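Local coordinates for cerato-platanin-like protein (Moniliophthora perniciosa, PDB 3SUL) that is of unknown molecular function but belongs to the secreted cerato-platanin family of fungal proteins, which are built on a double-psi beta barrel, at residues 43-48 / 73-78; 61-66 / 117-122; 66-71 / 108-113. All coordinates share one frame; numbering follows the deposited sequence.

Contact 1 (43-48 / 73-78); sequences PSYVGA and KTIHVV
The side chains of Tyr45 and Ile75 cross at about a right angle, CE2 of Tyr45 3.9 Å from CG2 of Ile75. With CG anti to the carbonyl carbon (chi1 -63°), the ring starts out beside the backbone N, and the carbonyl O of His76 lies at its edge, near the ring plane. A flat aromatic suits this margin: its carbons pack on Ile75, while OH is hydrogen-bonded to Asp96 of helix 91-98. Val77 sends CG2 to CB of Tyr45 and CG1 over the backbone of Gly47, 3.8 Å from its CA; with no side chain, Gly47 lets that methyl come up against its backbone. These residues belong to strands 45-49 and 73-80, a parallel pair in the mixed sheet of the double-psi beta barrel, strongly splayed here, with 59° between the strand segments. Val78 N donates to Tyr45 O at 2.8 Å, and Gly47 N donates to Val78 O at 2.9 Å through a more bent bond (139° at the hydrogen). Tyr45 O also accepts from Ser44, whose OG stands anti to its own backbone N, so a short polar side chain adds a second grip on one carbonyl. Where the strands diverge, a water accepts from Tyr45 N and donates to His76 O. Val46 and Val78 meet on the face away from Tyr45, CG1 of Val46 lying 4.1 Å from CB of Val78.

Contact 2 (61-66 / 117-122); sequences GTCYQI and KSACRL
A disulfide between Cys63 of strand 63-68 and Cys120, just after a 3-10 turn, fastens the C-terminal tail to the barrel. The SG atoms of Cys63 and Cys120 are 2.0 Å apart, and the C-S-S-C torsion of 87° is close to the 90° twist that a relaxed disulfide prefers. The two cysteines reach the bond differently: SG of Cys63 is anti to its backbone N (chi1 177°), whereas SG of Cys120 is anti to its carbonyl carbon and beside its own N. CB of Ala119 rests 4.0 Å from SG of Cys63; a small methyl fits so close to the bridge. The backbone of Lys117 also comes close, its CA 3.9 Å from CB of Cys63.

The tail is folded on itself. Lys117 O accepts from Cys120 N and Leu122 N, which arrive from opposite faces of its carbonyl plane, and Arg121 N bonds to Ser118 O. Lys117 bends its chain back to give a weak bond from NZ to the terminal Leu122 O, an attraction that opposite charges would favour. Leu122 turns inward, its CD1 3.3 Å from O of Gly61, and also packs against Tyr36 and Val42. Gly61 has a phi of 78°, and glycine suits these backbone angles because it has no side-chain carbon to jam against the preceding carbonyl O. No hydrogen bond joins the two segments; the covalent bridge carries the contact, with van der Waals contacts around it. It is one of two disulfides in this secreted protein, here tying the C-terminal tail to a strand of the double-psi beta barrel.

Contact 3 (66-71 / 108-113); sequences ITWSGT and IDVTAT
Ile66 meets Val110 and Ala112 on one face of the sheet. Its CG2, anti to the backbone N, presses on CG2 of Val110 at 3.3 Å, tighter than usual for two methyls, while CG1 touches CB of Ala112. Branched aliphatics suit the buried positions of Ile66 and Val110, where Leu97 of helix 91-98 and Leu6 of strand 4-8 also pack; the small Ala112 fits beside the longer branch. Next along, Thr67 forms the antiparallel hydrogen-bonded pair with Thr111: Thr67 N donates to Thr111 O at 2.7 Å and Thr111 N returns a bond to Thr67 O at 2.9 Å, both nearly straight. On the other face, Thr67 CB lies 3.6 Å from Thr111 CG2. The hydroxyl of Thr67 is hydrogen-bonded to that of Thr74. Trp68 then swings its indole across Ile108 at about a right angle. CD1 of Ile108 sits over one face, 3.6 Å from the centroid of the five-membered ring, a CH-pi contact; Gly70, with no side chain, brings its CA over the opposite face, toward the rim. Asp109 O is at the indole edge, 3.0 Å from CD1 of Trp68. A water accepts from Trp68 NE1 and weakly from Asp109 N; another accepts from Ser69 N and donates to Asp109 O. The chemistry thus grades from aliphatic packing through direct backbone bonds to water bridges, consistent with the chains separating after Trp68.

Of the segments in contact, strand 45-49 comes first, and contact 1 closes a loop by pairing it with strand 73-80. Strand 63-68 lies inside that loop and takes part in both other contacts: its earlier part in contact 2, with the C-terminal tail, and its later part in contact 3, with strand 107-115. Contacts 2 and 3 therefore each cross contact 1, while contact 3 nests within the loop closed by contact 2; the two share Ile66. Contacts 1 and 3 join the outer pairs of four consecutive strands, 73-80 bonding to 63-68 between them, and contact 2 ties the tail to the same sheet, beside the loop leading into strand 45-49.

Contact 1 (43-48 / 73-78)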
# COMPACT_ATOMS: atom_id res chain seq x y z
N PRO A 43 -8.34 -0.52 -7.50
CA PRO A 43 -9.46 -0.02 -6.71
C PRO A 43 -9.21 -0.11 -5.20
O PRO A 43 -10.00 -0.62 -4.42
CB PRO A 43 -10.61 -0.87 -7.24
CG PRO A 43 -9.97 -2.21 -7.51
CD PRO A 43 -8.65 -1.78 -8.14
N SER A 44 -8.01 0.33 -4.83
CA SER A 44 -7.57 0.25 -3.49
C SER A 44 -6.47 1.24 -3.35
O SER A 44 -5.79 1.59 -4.31
CB SER A 44 -7.01 -1.16 -3.23
OG SER A 44 -6.64 -1.29 -1.89
N TYR A 45 -6.18 1.62 -2.11
CA TYR A 45 -4.94 2.27 -1.84
C TYR A 45 -3.86 1.27 -2.19
O TYR A 45 -4.02 0.05 -2.03
CB TYR A 45 -4.78 2.59 -0.35
CG TYR A 45 -5.80 3.54 0.21
CD1 TYR A 45 -5.92 4.84 -0.31
CD2 TYR A 45 -6.58 3.20 1.31
CE1 TYR A 45 -6.85 5.73 0.21
CE2 TYR A 45 -7.55 4.10 1.85
CZ TYR A 45 -7.63 5.38 1.27
OH TYR A 45 -8.51 6.27 1.81
N VAL A 46 -2.76 1.81 -2.64
CA VAL A 46 -1.55 1.04 -2.92
C VAL A 46 -0.39 1.62 -2.15
O VAL A 46 -0.36 2.80 -1.77
CB VAL A 46 -1.17 1.01 -4.40
CG1 VAL A 46 -2.29 0.37 -5.22
CG2 VAL A 46 -0.88 2.50 -4.91
N GLY A 47 0.56 0.78 -1.93
CA GLY A 47 1.60 1.12 -1.00
C GLY A 47 2.78 0.23 -1.17
O GLY A 47 2.76 -0.88 -1.77
N ALA A 48 3.90 0.69 -0.58
CA ALA A 48 4.99 -0.18 -0.43
C ALA A 48 4.87 -0.89 0.92
O ALA A 48 4.36 -0.34 1.93
CB ALA A 48 6.36 0.56 -0.55
N LYS A 73 -9.43 3.07 12.89
CA LYS A 73 -9.93 2.97 11.54
C LYS A 73 -9.11 1.91 10.79
O LYS A 73 -8.00 1.64 11.14
CB LYS A 73 -9.79 4.35 10.87
CG LYS A 73 -10.88 5.25 11.27
CD LYS A 73 -10.86 6.51 10.44
CE LYS A 73 -11.47 6.39 9.06
NZ LYS A 73 -11.36 7.79 8.40
N THR A 74 -9.73 1.33 9.80
CA THR A 74 -9.07 0.35 9.00
C THR A 74 -9.06 0.74 7.55
O THR A 74 -10.08 1.22 7.00
CB THR A 74 -9.77 -1.01 9.22
OG1 THR A 74 -9.67 -1.35 10.59
CG2 THR A 74 -9.11 -2.08 8.34
N ILE A 75 -7.91 0.49 6.90
CA ILE A 75 -7.87 0.60 5.46
C ILE A 75 -7.32 -0.68 4.86
O ILE A 75 -6.83 -1.56 5.60
CB ILE A 75 -7.00 1.76 5.00
CG1 ILE A 75 -5.58 1.60 5.49
CG2 ILE A 75 -7.53 3.10 5.59
CD1 ILE A 75 -4.52 2.49 4.78
N HIS A 76 -7.53 -0.84 3.53
CA HIS A 76 -6.90 -1.90 2.78
C HIS A 76 -5.86 -1.33 1.83
O HIS A 76 -6.07 -0.33 1.15
CB HIS A 76 -7.94 -2.69 2.04
CG HIS A 76 -8.81 -3.48 2.96
ND1 HIS A 76 -9.95 -2.96 3.55
CD2 HIS A 76 -8.71 -4.76 3.39
CE1 HIS A 76 -10.50 -3.90 4.30
NE2 HIS A 76 -9.76 -5.00 4.23
N VAL A 77 -4.69 -1.91 1.85
CA VAL A 77 -3.60 -1.47 0.99
C VAL A 77 -3.10 -2.64 0.17
O VAL A 77 -2.89 -3.75 0.68
CB VAL A 77 -2.48 -0.81 1.87
CG1 VAL A 77 -1.28 -0.46 0.99
CG2 VAL A 77 -3.10 0.44 2.54
N VAL A 78 -2.87 -2.39 -1.12
CA VAL A 78 -2.27 -3.40 -1.99
C VAL A 78 -0.80 -3.09 -2.03
O VAL A 78 -0.38 -1.94 -2.33
CB VAL A 78 -2.79 -3.31 -3.39
CG1 VAL A 78 -2.09 -4.37 -4.30
CG2 VAL A 78 -4.25 -3.62 -3.34
O HOH W 1 -8.31 0.66 -0.17

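Contact 2 (61-66 / 117-122)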
# COMPACT_ATOMS: atom_id res chain seq x y z
N GLY A 61 1.10 -7.24 -5.15
CA GLY A 61 -0.32 -7.40 -5.31
C GLY A 61 -1.05 -8.05 -4.16
O GLY A 61 -2.22 -8.43 -4.30
N THR A 62 -0.39 -8.20 -3.04
CA THR A 62 -1.12 -8.72 -1.87
C THR A 62 -1.83 -7.60 -1.18
O THR A 62 -1.48 -6.44 -1.27
CB THR A 62 -0.16 -9.41 -0.88
OG1 THR A 62 1.00 -8.60 -0.67
CG2 THR A 62 0.18 -10.68 -1.48
N CYS A 63 -2.78 -7.99 -0.40
CA CYS A 63 -3.71 -7.05 0.22
C CYS A 63 -3.55 -7.06 1.77
O CYS A 63 -3.59 -8.13 2.40
CB CYS A 63 -5.06 -7.46 -0.22
SG CYS A 63 -6.43 -6.49 0.50
N TYR A 64 -3.43 -5.89 2.35
CA TYR A 64 -3.26 -5.80 3.79
C TYR A 64 -4.39 -5.02 4.37
O TYR A 64 -4.80 -3.96 3.83
CB TYR A 64 -1.95 -5.13 4.18
CG TYR A 64 -0.84 -5.99 3.68
CD1 TYR A 64 -0.21 -6.97 4.51
CD2 TYR A 64 -0.45 -5.88 2.36
CE1 TYR A 64 0.81 -7.78 3.99
CE2 TYR A 64 0.54 -6.67 1.85
CZ TYR A 64 1.17 -7.62 2.65
OH TYR A 64 2.17 -8.37 2.01
N GLN A 65 -4.95 -5.58 5.43
CA GLN A 65 -5.94 -4.82 6.13
C GLN A 65 -5.14 -4.18 7.24
O GLN A 65 -4.51 -4.89 8.04
CB GLN A 65 -7.00 -5.81 6.56
CG GLN A 65 -7.98 -5.25 7.47
CD GLN A 65 -8.63 -6.35 8.33
OE1 GLN A 65 -9.37 -7.16 7.82
NE2 GLN A 65 -8.29 -6.39 9.62
N ILE A 66 -5.14 -2.83 7.29
CA ILE A 66 -4.27 -2.07 8.20
C ILE A 66 -5.11 -1.21 9.11
O ILE A 66 -5.95 -0.47 8.64
CB ILE A 66 -3.37 -1.13 7.46
CG1 ILE A 66 -2.61 -1.87 6.37
CG2 ILE A 66 -2.51 -0.30 8.49
CD1 ILE A 66 -1.57 -1.01 5.63
N LYS A 117 -7.04 -11.07 -1.49
CA LYS A 117 -6.92 -10.01 -2.50
C LYS A 117 -8.25 -9.29 -2.69
O LYS A 117 -8.26 -8.11 -3.04
CB LYS A 117 -6.61 -10.75 -3.78
CG LYS A 117 -5.99 -10.06 -4.84
CD LYS A 117 -5.68 -11.05 -6.01
CE LYS A 117 -6.80 -12.01 -6.50
NZ LYS A 117 -6.83 -11.97 -8.00
N SER A 118 -9.38 -10.02 -2.57
CA SER A 118 -10.69 -9.53 -2.91
C SER A 118 -11.03 -8.43 -1.95
O SER A 118 -11.80 -7.55 -2.31
CB SER A 118 -11.75 -10.63 -2.90
OG SER A 118 -11.73 -11.19 -1.62
N ALA A 119 -10.43 -8.43 -0.77
CA ALA A 119 -10.70 -7.36 0.20
C ALA A 119 -10.19 -6.01 -0.30
O ALA A 119 -10.59 -4.94 0.21
CB ALA A 119 -10.08 -7.67 1.51
N CYS A 120 -9.22 -6.06 -1.21
CA CYS A 120 -8.73 -4.84 -1.82
C CYS A 120 -9.36 -4.65 -3.17
O CYS A 120 -8.82 -3.93 -3.95
CB CYS A 120 -7.19 -4.90 -1.99
SG CYS A 120 -6.26 -4.71 -0.50
N ARG A 121 -10.47 -5.34 -3.46
CA ARG A 121 -11.12 -5.26 -4.77
C ARG A 121 -10.31 -5.76 -5.95
O ARG A 121 -10.54 -5.44 -7.09
CB ARG A 121 -11.70 -3.85 -5.03
CG ARG A 121 -12.85 -3.68 -4.10
CD ARG A 121 -13.37 -2.23 -4.14
NE ARG A 121 -13.77 -1.91 -5.50
CZ ARG A 121 -14.25 -0.72 -5.82
NH1 ARG A 121 -14.45 0.21 -4.85
NH2 ARG A 121 -14.60 -0.49 -7.09
N LEU A 122 -9.34 -6.64 -5.65
CA LEU A 122 -8.57 -7.28 -6.71
C LEU A 122 -9.15 -8.58 -7.20
O LEU A 122 -8.69 -9.10 -8.27
CB LEU A 122 -7.15 -7.58 -6.20
CG LEU A 122 -6.33 -6.41 -5.70
CD1 LEU A 122 -4.92 -6.82 -5.28
CD2 LEU A 122 -6.26 -5.38 -6.84
OXT LEU A 122 -10.06 -9.11 -6.53

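Contact 3 (66-71 / 108-113)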
# COMPACT_ATOMS: atom_id res chain seq x y z
N ILE A 66 -5.14 -2.83 7.29
CA ILE A 66 -4.27 -2.07 8.20
C ILE A 66 -5.11 -1.21 9.11
O ILE A 66 -5.95 -0.47 8.64
CB ILE A 66 -3.37 -1.13 7.46
CG1 ILE A 66 -2.61 -1.87 6.37
CG2 ILE A 66 -2.51 -0.30 8.49
CD1 ILE A 66 -1.57 -1.01 5.63
N THR A 67 -4.83 -1.28 10.40
CA THR A 67 -5.60 -0.56 11.42
C THR A 67 -4.70 0.32 12.30
O THR A 67 -3.62 -0.07 12.63
CB THR A 67 -6.43 -1.55 12.29
OG1 THR A 67 -7.22 -2.41 11.45
CG2 THR A 67 -7.27 -0.79 13.34
N TRP A 68 -5.16 1.52 12.60
CA TRP A 68 -4.46 2.38 13.49
C TRP A 68 -5.23 2.48 14.77
O TRP A 68 -6.39 2.92 14.75
CB TRP A 68 -4.40 3.79 12.92
CG TRP A 68 -3.49 4.65 13.71
CD1 TRP A 68 -2.29 4.28 14.18
CD2 TRP A 68 -3.70 5.99 14.13
NE1 TRP A 68 -1.72 5.31 14.85
CE2 TRP A 68 -2.57 6.38 14.84
CE3 TRP A 68 -4.75 6.91 13.98
CZ2 TRP A 68 -2.43 7.65 15.41
CZ3 TRP A 68 -4.62 8.18 14.54
CH2 TRP A 68 -3.47 8.53 15.25
N SER A 69 -4.55 2.09 15.84
CA SER A 69 -5.13 2.23 17.19
C SER A 69 -5.55 3.64 17.58
O SER A 69 -6.42 3.78 18.45
CB SER A 69 -4.17 1.71 18.24
OG SER A 69 -4.06 0.32 18.16
N GLY A 70 -5.03 4.63 16.88
CA GLY A 70 -5.34 6.01 17.15
C GLY A 70 -6.78 6.31 16.84
O GLY A 70 -7.47 6.97 17.64
N THR A 71 -7.29 5.80 15.72
CA THR A 71 -8.66 6.15 15.38
C THR A 71 -9.50 4.93 15.40
O THR A 71 -10.73 4.98 15.40
CB THR A 71 -8.69 6.69 13.95
OG1 THR A 71 -8.05 5.71 13.12
CG2 THR A 71 -7.94 8.07 13.89
N ILE A 108 3.12 6.84 11.94
CA ILE A 108 2.36 6.23 13.03
C ILE A 108 2.79 4.77 13.13
O ILE A 108 3.47 4.23 12.22
CB ILE A 108 0.87 6.34 12.78
CG1 ILE A 108 0.47 5.59 11.48
CG2 ILE A 108 0.46 7.83 12.76
CD1 ILE A 108 -1.02 5.66 11.20
N ASP A 109 2.43 4.12 14.23
CA ASP A 109 2.54 2.65 14.29
C ASP A 109 1.14 2.08 14.09
O ASP A 109 0.15 2.57 14.66
CB ASP A 109 3.07 2.17 15.64
CG ASP A 109 4.59 1.99 15.63
OD1 ASP A 109 5.08 0.82 15.72
OD2 ASP A 109 5.30 3.02 15.51
N VAL A 110 1.07 1.04 13.27
CA VAL A 110 -0.23 0.50 12.87
C VAL A 110 -0.10 -0.99 13.00
O VAL A 110 0.97 -1.49 13.23
CB VAL A 110 -0.64 0.78 11.39
CG1 VAL A 110 -0.77 2.29 11.06
CG2 VAL A 110 0.22 -0.06 10.41
N THR A 111 -1.24 -1.66 12.90
CA THR A 111 -1.37 -3.08 12.94
C THR A 111 -1.90 -3.52 11.58
O THR A 111 -2.79 -2.90 11.06
CB THR A 111 -2.25 -3.47 14.18
OG1 THR A 111 -2.49 -4.87 14.20
CG2 THR A 111 -3.56 -2.72 14.21
N ALA A 112 -1.35 -4.58 10.99
CA ALA A 112 -1.71 -5.03 9.65
C ALA A 112 -1.79 -6.53 9.53
O ALA A 112 -1.01 -7.23 10.19
CB ALA A 112 -0.74 -4.52 8.60
N THR A 113 -2.68 -7.01 8.65
CA THR A 113 -3.02 -8.39 8.41
C THR A 113 -3.19 -8.65 6.95
O THR A 113 -3.94 -7.98 6.27
CB THR A 113 -4.34 -8.79 9.17
OG1 THR A 113 -4.04 -8.72 10.55
CG2 THR A 113 -4.88 -10.21 8.77
O HOH W 2 0.81 6.09 16.48
O HOH W 3 -2.08 0.65 16.01